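Local coordinates for L-threonine dehydrogenase (Flavobacterium frigidimaris, PDB 2YY7), which binds NAD and probably catalyses the NAD-dependent oxidation of the side-chain hydroxyl of L-threonine, as expected of an L-threonine dehydrogenase, at residues Pro127-Pro132 against Trp279-Asp284. Numbering follows the deposited sequence.
Sequences PKENTP and WPASID
Two irregular segments, Pro127-Pro132 and Trp279-Asp284, run alongside each other in the same direction, and their contact grades from a close-fitting inner side to a looser polar margin. On the inner side, the buried Thr131 and Pro280 cross at about a right angle. Thr131 OG1 lies 3.0 Å from Pro280 CB, and the same hydroxyl donates to Pro127 O (2.9 Å) in the carbonyl plane, which fixes its rotation. Ile283 turns its CD1 back to reach Thr131 CB at 3.6 Å, although its CB points away; its side chain also touches Pro212 of strand 211-215. Lys128 O is gripped twice, by Ser282 N and, more tightly, by Ala281 N at 2.6 Å, both within the carbonyl plane.

Ser282 joins this close-packed side to the exposed margin. With chi1 at 61°, its OG sits between the backbone N and the carbonyl carbon. There Ser282 OG accepts a nearly straight bond from Asn130 N (2.8 Å, 173°). Ser282 OG also donates to Glu129 OE1 (2.6 Å), meeting it from above the carboxylate plane. An alanine here would remove both hydroxyl bonds and would probably leave Glu129 and the Asn130 backbone less firmly held. The outer side is looser: Glu129 and Asn130 are exposed, and the bent chain of Lys128 brings NZ only weakly to Trp279 O, and NZ also hydrogen-bonds Asp277 O.

Thr131 N to Ser282 O and Asp284 N to Thr131 O (2.9 Å) bracket Ile283, the pattern of a single parallel beta bridge. It ties the loop before helix 142-161, which carries the NAD-binding Lys147, to a C-terminal loop whose Trp279 side chain comes about 7 Å from NAD, consistent with the two-part architecture of epimerase-like extended short-chain dehydrogenases.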
loop_
_atom_site.group_PDB
_atom_site.type_symbol
_atom_site.label_atom_id
_atom_site.label_comp_id
_atom_site.label_asym_id
_atom_site.label_seq_id
_atom_site.Cartn_x
_atom_site.Cartn_y
_atom_site.Cartn_z
ATOM N N PRO A 127 3.991 10.776 12.905
ATOM C CA PRO A 127 4.460 11.355 14.173
ATOM C C PRO A 127 5.641 10.513 14.663
ATOM O O PRO A 127 5.576 9.282 14.643
ATOM C CB PRO A 127 3.237 11.231 15.076
ATOM C CG PRO A 127 2.110 11.461 14.114
ATOM C CD PRO A 127 2.524 10.617 12.913
ATOM N N LYS A 128 6.709 11.165 15.109
ATOM C CA LYS A 128 7.900 10.435 15.526
ATOM C C LYS A 128 7.951 9.877 16.948
ATOM O O LYS A 128 8.734 8.962 17.219
ATOM C CB LYS A 128 9.137 11.302 15.265
ATOM C CG LYS A 128 9.101 11.985 13.898
ATOM C CD LYS A 128 10.479 12.381 13.401
ATOM C CE LYS A 128 11.155 11.230 12.676
ATOM N NZ LYS A 128 10.535 10.938 11.344
ATOM N N GLU A 129 7.127 10.399 17.851
ATOM C CA GLU A 129 7.140 9.910 19.224
ATOM C C GLU A 129 5.820 9.237 19.599
ATOM O O GLU A 129 4.746 9.747 19.296
ATOM C CB GLU A 129 7.445 11.060 20.189
ATOM C CG GLU A 129 8.070 10.592 21.498
ATOM C CD GLU A 129 9.500 10.092 21.324
ATOM O OE1 GLU A 129 9.896 9.159 22.050
ATOM O OE2 GLU A 129 10.237 10.641 20.476
ATOM N N ASN A 130 5.909 8.086 20.258
ATOM C CA ASN A 130 4.727 7.328 20.658
ATOM C C ASN A 130 3.745 7.189 19.492
ATOM O O ASN A 130 2.551 7.453 19.630
ATOM C CB ASN A 130 4.035 8.002 21.847
ATOM C CG ASN A 130 4.929 8.076 23.074
ATOM O OD1 ASN A 130 5.921 8.803 23.092
ATOM N ND2 ASN A 130 4.583 7.316 24.102
ATOM N N THR A 131 4.263 6.775 18.342
ATOM C CA THR A 131 3.444 6.597 17.146
ATOM C C THR A 131 2.221 5.737 17.453
ATOM O O THR A 131 2.350 4.626 17.975
ATOM C CB THR A 131 4.249 5.917 16.031
ATOM O OG1 THR A 131 5.454 6.658 15.803
ATOM C CG2 THR A 131 3.434 5.865 14.739
ATOM N N PRO A 132 1.019 6.242 17.132
ATOM C CA PRO A 132 -0.246 5.534 17.368
ATOM C C PRO A 132 -0.433 4.320 16.453
ATOM O O PRO A 132 0.220 4.211 15.416
ATOM C CB PRO A 132 -1.307 6.603 17.089
ATOM C CG PRO A 132 -0.563 7.914 17.262
ATOM C CD PRO A 132 0.765 7.605 16.633
ATOM N N TRP A 279 11.645 7.101 9.666
ATOM C CA TRP A 279 10.909 6.301 10.647
ATOM C C TRP A 279 10.745 7.004 11.991
ATOM O O TRP A 279 11.479 7.938 12.309
ATOM C CB TRP A 279 11.612 4.966 10.917
ATOM C CG TRP A 279 11.728 4.046 9.756
ATOM C CD1 TRP A 279 11.092 4.146 8.550
ATOM C CD2 TRP A 279 12.512 2.851 9.701
ATOM N NE1 TRP A 279 11.435 3.082 7.748
ATOM C CE2 TRP A 279 12.305 2.273 8.431
ATOM C CE3 TRP A 279 13.371 2.210 10.606
ATOM C CZ2 TRP A 279 12.926 1.082 8.041
ATOM C CZ3 TRP A 279 13.989 1.024 10.217
ATOM C CH2 TRP A 279 13.762 0.475 8.945
ATOM N N PRO A 280 9.772 6.548 12.800
ATOM C CA PRO A 280 9.487 7.105 14.127
ATOM C C PRO A 280 10.633 6.816 15.092
ATOM O O PRO A 280 11.512 6.005 14.797
ATOM C CB PRO A 280 8.211 6.374 14.545
ATOM C CG PRO A 280 7.558 6.043 13.238
ATOM C CD PRO A 280 8.724 5.591 12.405
ATOM N N ALA A 281 10.614 7.475 16.247
ATOM C CA ALA A 281 11.648 7.273 17.255
ATOM C C ALA A 281 11.166 6.271 18.304
ATOM O O ALA A 281 11.954 5.463 18.810
ATOM C CB ALA A 281 12.001 8.611 17.923
ATOM N N SER A 282 9.876 6.330 18.626
ATOM C CA SER A 282 9.270 5.436 19.616
ATOM C C SER A 282 7.846 5.066 19.187
ATOM O O SER A 282 7.183 5.836 18.495
ATOM C CB SER A 282 9.243 6.110 20.990
ATOM O OG SER A 282 8.464 7.291 20.944
ATOM N N ILE A 283 7.375 3.903 19.632
ATOM C CA ILE A 283 6.057 3.390 19.247
ATOM C C ILE A 283 5.070 3.151 20.398
ATOM O O ILE A 283 5.455 2.660 21.457
ATOM C CB ILE A 283 6.226 2.038 18.488
ATOM C CG1 ILE A 283 7.105 2.231 17.247
ATOM C CG2 ILE A 283 4.861 1.454 18.126
ATOM C CD1 ILE A 283 6.482 3.067 16.159
ATOM N N ASP A 284 3.800 3.487 20.177
ATOM C CA ASP A 284 2.755 3.259 21.182
ATOM C C ASP A 284 2.059 1.939 20.840
ATOM O O ASP A 284 1.303 1.867 19.873
ATOM C CB ASP A 284 1.722 4.394 21.171
ATOM C CG ASP A 284 0.577 4.160 22.157
ATOM O OD1 ASP A 284 -0.315 5.028 22.252
ATOM O OD2 ASP A 284 0.563 3.111 22.836
#